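Local coordinates for hypothetical protein (Sebaldella termitidis, PDB 4M1A) that is of unknown function but belongs to the DUF1904 family of the macrophage migration inhibitory factor (MIF) clan, and assembles as a trimer, at residues M1-K11 and W35-F45. Sequence-based numbering, arbitrary orientation.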
loop_
_atom_site.group_PDB
_atom_site.type_symbol
_atom_site.label_atom_id
_atom_site.label_comp_id
_atom_site.label_asym_id
_atom_site.label_seq_id
_atom_site.Cartn_x
_atom_site.Cartn_y
_atom_site.Cartn_z
HETATM N N MSE A 1 8.085 6.747 12.815
HETATM C CA MSE A 1 8.349 5.801 11.720
HETATM C C MSE A 1 9.371 4.850 12.360
HETATM O O MSE A 1 9.660 5.120 13.520
HETATM C CB MSE A 1 8.789 6.750 10.604
HETATM C CG MSE A 1 10.212 6.410 10.309
HETATM SE SE MSE A 1 11.613 7.735 10.647
HETATM C CE MSE A 1 12.005 7.583 12.573
ATOM N N PRO A 2 9.968 3.784 11.654
ATOM C CA PRO A 2 9.747 3.249 10.308
ATOM C C PRO A 2 8.839 2.028 10.254
ATOM O O PRO A 2 8.769 1.250 11.194
ATOM C CB PRO A 2 11.157 2.869 9.813
ATOM C CG PRO A 2 12.038 3.781 10.637
ATOM C CD PRO A 2 11.409 3.746 11.972
ATOM N N HIS A 3 8.196 1.886 9.128
ATOM C CA HIS A 3 7.242 0.798 8.898
ATOM C C HIS A 3 7.664 -0.054 7.737
ATOM O O HIS A 3 7.754 0.436 6.609
ATOM C CB HIS A 3 5.837 1.360 8.654
ATOM C CG HIS A 3 5.411 2.299 9.710
ATOM N ND1 HIS A 3 5.071 1.885 10.991
ATOM C CD2 HIS A 3 5.338 3.644 9.716
ATOM C CE1 HIS A 3 4.811 2.943 11.728
ATOM N NE2 HIS A 3 4.955 4.025 10.972
ATOM N N ILE A 4 7.984 -1.324 8.000
ATOM C CA ILE A 4 8.537 -2.198 6.974
ATOM C C ILE A 4 7.401 -3.165 6.621
ATOM O O ILE A 4 6.776 -3.786 7.551
ATOM C CB ILE A 4 9.696 -3.065 7.546
ATOM C CG1 ILE A 4 10.928 -2.260 8.033
ATOM C CG2 ILE A 4 10.223 -4.028 6.531
ATOM C CD1 ILE A 4 11.001 -0.851 7.926
ATOM N N ARG A 5 7.140 -3.360 5.313
ATOM C CA ARG A 5 6.172 -4.300 4.846
ATOM C C ARG A 5 6.727 -5.237 3.859
ATOM O O ARG A 5 7.404 -4.812 2.921
ATOM C CB ARG A 5 4.996 -3.577 4.155
ATOM C CG ARG A 5 4.355 -2.606 5.092
ATOM C CD ARG A 5 3.384 -1.741 4.331
ATOM N NE ARG A 5 2.764 -0.792 5.257
ATOM C CZ ARG A 5 1.996 0.236 4.890
ATOM N NH1 ARG A 5 1.704 0.456 3.604
ATOM N NH2 ARG A 5 1.490 0.981 5.842
ATOM N N VAL A 6 6.414 -6.518 4.034
ATOM C CA VAL A 6 6.954 -7.550 3.173
ATOM C C VAL A 6 5.817 -8.304 2.506
ATOM O O VAL A 6 4.901 -8.786 3.172
ATOM C CB VAL A 6 7.855 -8.567 3.966
ATOM C CG1 VAL A 6 8.462 -9.544 3.001
ATOM C CG2 VAL A 6 9.008 -7.881 4.719
ATOM N N ARG A 7 5.929 -8.472 1.198
ATOM C CA ARG A 7 5.026 -9.294 0.433
ATOM C C ARG A 7 5.791 -10.234 -0.423
ATOM O O ARG A 7 6.998 -10.051 -0.668
ATOM C CB ARG A 7 4.145 -8.463 -0.491
ATOM C CG ARG A 7 4.832 -7.690 -1.574
ATOM C CD ARG A 7 3.861 -6.725 -2.267
ATOM N NE ARG A 7 3.622 -5.595 -1.390
ATOM C CZ ARG A 7 2.471 -4.988 -1.296
ATOM N NH1 ARG A 7 1.502 -5.414 -2.082
ATOM N NH2 ARG A 7 2.262 -3.995 -0.406
ATOM N N GLY A 8 5.127 -11.282 -0.870
ATOM C CA GLY A 8 5.803 -12.281 -1.712
ATOM C C GLY A 8 6.534 -13.391 -0.938
ATOM O O GLY A 8 7.155 -14.250 -1.537
ATOM N N ALA A 9 6.584 -13.342 0.375
ATOM C CA ALA A 9 7.292 -14.344 1.179
ATOM C C ALA A 9 6.306 -15.011 2.074
ATOM O O ALA A 9 5.333 -14.420 2.488
ATOM C CB ALA A 9 8.413 -13.652 2.046
ATOM N N GLU A 10 6.638 -16.218 2.521
ATOM C CA GLU A 10 5.837 -16.919 3.543
ATOM C C GLU A 10 5.803 -16.152 4.832
ATOM O O GLU A 10 6.813 -15.601 5.262
ATOM C CB GLU A 10 6.460 -18.322 3.773
ATOM C CG GLU A 10 6.196 -19.313 2.654
ATOM C CD GLU A 10 7.443 -19.732 1.889
ATOM O OE1 GLU A 10 8.151 -18.840 1.344
ATOM O OE2 GLU A 10 7.713 -20.958 1.820
ATOM N N LYS A 11 4.635 -16.154 5.490
ATOM C CA LYS A 11 4.405 -15.440 6.726
ATOM C C LYS A 11 5.428 -15.794 7.802
ATOM O O LYS A 11 5.939 -14.923 8.519
ATOM C CB LYS A 11 3.000 -15.707 7.183
ATOM C CG LYS A 11 2.565 -14.952 8.392
ATOM C CD LYS A 11 1.121 -15.296 8.857
ATOM C CE LYS A 11 0.071 -14.705 7.933
ATOM N NZ LYS A 11 -1.300 -15.351 7.942
ATOM N N TRP A 35 10.894 2.100 17.421
ATOM C CA TRP A 35 10.178 2.875 16.414
ATOM C C TRP A 35 9.865 2.058 15.134
ATOM O O TRP A 35 9.258 2.585 14.226
ATOM C CB TRP A 35 10.960 4.059 16.041
ATOM C CG TRP A 35 11.006 5.107 17.060
ATOM C CD1 TRP A 35 10.594 5.036 18.362
ATOM C CD2 TRP A 35 11.546 6.416 16.864
ATOM N NE1 TRP A 35 10.860 6.257 18.993
ATOM C CE2 TRP A 35 11.447 7.101 18.101
ATOM C CE3 TRP A 35 12.110 7.069 15.766
ATOM C CZ2 TRP A 35 11.904 8.420 18.271
ATOM C CZ3 TRP A 35 12.568 8.385 15.933
ATOM C CH2 TRP A 35 12.457 9.037 17.188
ATOM N N PHE A 36 10.300 0.813 15.065
ATOM C CA PHE A 36 10.100 -0.007 13.864
ATOM C C PHE A 36 8.905 -0.881 14.013
ATOM O O PHE A 36 8.720 -1.502 15.090
ATOM C CB PHE A 36 11.382 -0.866 13.555
ATOM C CG PHE A 36 12.521 -0.050 13.088
ATOM C CD1 PHE A 36 13.348 0.636 14.018
ATOM C CD2 PHE A 36 12.747 0.137 11.755
ATOM C CE1 PHE A 36 14.402 1.435 13.548
ATOM C CE2 PHE A 36 13.761 0.944 11.311
ATOM C CZ PHE A 36 14.611 1.594 12.220
ATOM N N THR A 37 8.064 -0.994 12.938
ATOM C CA THR A 37 7.060 -2.031 12.829
ATOM C C THR A 37 7.367 -2.862 11.564
ATOM O O THR A 37 8.027 -2.383 10.618
ATOM C CB THR A 37 5.602 -1.445 12.734
ATOM O OG1 THR A 37 5.497 -0.731 11.510
ATOM C CG2 THR A 37 5.256 -0.536 13.873
ATOM N N PHE A 38 6.922 -4.106 11.583
ATOM C CA PHE A 38 7.123 -5.059 10.506
ATOM C C PHE A 38 5.814 -5.765 10.244
ATOM O O PHE A 38 5.160 -6.269 11.217
ATOM C CB PHE A 38 8.176 -6.082 10.880
ATOM C CG PHE A 38 9.455 -5.486 11.357
ATOM C CD1 PHE A 38 10.467 -5.154 10.451
ATOM C CD2 PHE A 38 9.631 -5.222 12.706
ATOM C CE1 PHE A 38 11.654 -4.567 10.910
ATOM C CE2 PHE A 38 10.811 -4.665 13.150
ATOM C CZ PHE A 38 11.800 -4.316 12.233
ATOM N N GLU A 39 5.481 -5.885 8.969
ATOM C CA GLU A 39 4.280 -6.641 8.565
ATOM C C GLU A 39 4.540 -7.593 7.455
ATOM O O GLU A 39 5.278 -7.285 6.501
ATOM C CB GLU A 39 3.262 -5.674 8.008
ATOM C CG GLU A 39 2.758 -4.723 8.965
ATOM C CD GLU A 39 1.971 -3.615 8.255
ATOM O OE1 GLU A 39 0.831 -3.934 7.782
ATOM O OE2 GLU A 39 2.488 -2.456 8.197
ATOM N N TYR A 40 3.889 -8.725 7.511
ATOM C CA TYR A 40 3.587 -9.553 6.366
ATOM C C TYR A 40 2.295 -8.990 5.736
ATOM O O TYR A 40 1.313 -8.777 6.462
ATOM C CB TYR A 40 3.326 -10.994 6.849
ATOM C CG TYR A 40 2.622 -11.879 5.867
ATOM C CD1 TYR A 40 3.321 -12.579 4.925
ATOM C CD2 TYR A 40 1.235 -12.052 5.888
ATOM C CE1 TYR A 40 2.676 -13.399 4.023
ATOM C CE2 TYR A 40 0.585 -12.878 4.957
ATOM C CZ TYR A 40 1.306 -13.597 4.097
ATOM O OH TYR A 40 0.702 -14.446 3.182
ATOM N N VAL A 41 2.296 -8.778 4.438
ATOM C CA VAL A 41 1.111 -8.292 3.708
ATOM C C VAL A 41 0.560 -9.469 2.878
ATOM O O VAL A 41 1.307 -10.075 2.135
ATOM C CB VAL A 41 1.428 -7.109 2.759
ATOM C CG1 VAL A 41 0.112 -6.597 2.215
ATOM C CG2 VAL A 41 2.166 -6.032 3.566
ATOM N N GLU A 42 -0.717 -9.763 3.026
ATOM C CA GLU A 42 -1.352 -10.877 2.361
ATOM C C GLU A 42 -1.723 -10.459 0.935
ATOM O O GLU A 42 -2.648 -9.626 0.664
ATOM C CB GLU A 42 -2.567 -11.303 3.110
ATOM C CG GLU A 42 -3.292 -12.467 2.441
ATOM C CD GLU A 42 -2.417 -13.683 2.331
ATOM O OE1 GLU A 42 -1.960 -14.116 3.406
ATOM O OE2 GLU A 42 -2.180 -14.138 1.187
ATOM N N THR A 43 -0.957 -11.033 0.042
ATOM C CA THR A 43 -1.149 -10.821 -1.406
ATOM C C THR A 43 -0.824 -12.090 -2.163
ATOM O O THR A 43 -0.160 -13.003 -1.641
ATOM C CB THR A 43 -0.349 -9.627 -2.059
ATOM O OG1 THR A 43 0.983 -9.999 -2.401
ATOM C CG2 THR A 43 -0.337 -8.394 -1.210
ATOM N N THR A 44 -1.301 -12.143 -3.390
ATOM C CA THR A 44 -0.994 -13.257 -4.334
ATOM C C THR A 44 -0.492 -12.703 -5.653
ATOM O O THR A 44 -1.191 -11.893 -6.224
ATOM C CB THR A 44 -2.195 -14.196 -4.528
ATOM O OG1 THR A 44 -2.667 -14.712 -3.256
ATOM C CG2 THR A 44 -1.800 -15.400 -5.399
ATOM N N PHE A 45 0.670 -13.198 -6.117
ATOM C CA PHE A 45 1.270 -12.784 -7.382
ATOM C C PHE A 45 0.717 -13.644 -8.519
ATOM O O PHE A 45 0.534 -14.922 -8.359
ATOM C CB PHE A 45 2.805 -12.827 -7.324
ATOM C CG PHE A 45 3.406 -11.675 -6.632
ATOM C CD1 PHE A 45 3.538 -11.682 -5.222
ATOM C CD2 PHE A 45 3.835 -10.595 -7.313
ATOM C CE1 PHE A 45 4.074 -10.594 -4.553
ATOM C CE2 PHE A 45 4.378 -9.474 -6.658
ATOM C CZ PHE A 45 4.521 -9.484 -5.277
HETATM O O HOH W 1 4.935 -2.123 9.229
HETATM O O HOH W 2 2.400 0.121 8.562
HETATM O O HOH W 3 2.430 -11.479 0.055
HETATM O O HOH W 4 -2.910 -13.774 6.059
HETATM O O HOH W 5 2.221 -17.207 4.038
#
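Pro2 lays its CD over the centre of the Phe36 ring, a CH-pi contact 3.7 Å from CD to centroid, while Ile4 CD1 lies at that ring's edge. Lys11 CB covers a face of Tyr40 in the same way, and Ala9 O sits in the Tyr40 ring plane, 3.2 Å from CE1. Between these contacts, strands 3-7 and 37-41 pair in parallel, joined by a helical beta-alpha-beta crossover, consistent with the fold of the MIF clan; ladder bonds include Ile4 N to Thr37 O (2.8 Å). Apolar Ile4 and Phe38 suit their buried face, CB and CG1 packing on CD1 and CE1, with Phe38 against helix 21-29 and Ile4 against Ile58. Tyr40 is turned with CG anti to the backbone N (chi1 163°), which sets one ring face against Lys11 CB; its hydroxyl donates to Glu42 OE1. Replacing Tyr40 with an alanine would probably leave Lys11 without its aromatic platform and Glu42 OE1 without that donor. The other face is polar: Arg5 NE meets Glu39 OE2 at 3.4 Å in a salt bridge, a weak hydrogen bond, with stronger partners in a second subunit, Glu59 for Arg5 and Thr43 for Glu39. His3 suits its place as an in-plane donor, ND1 giving its hydrogen to Thr37 OG1 at 2.7 Å.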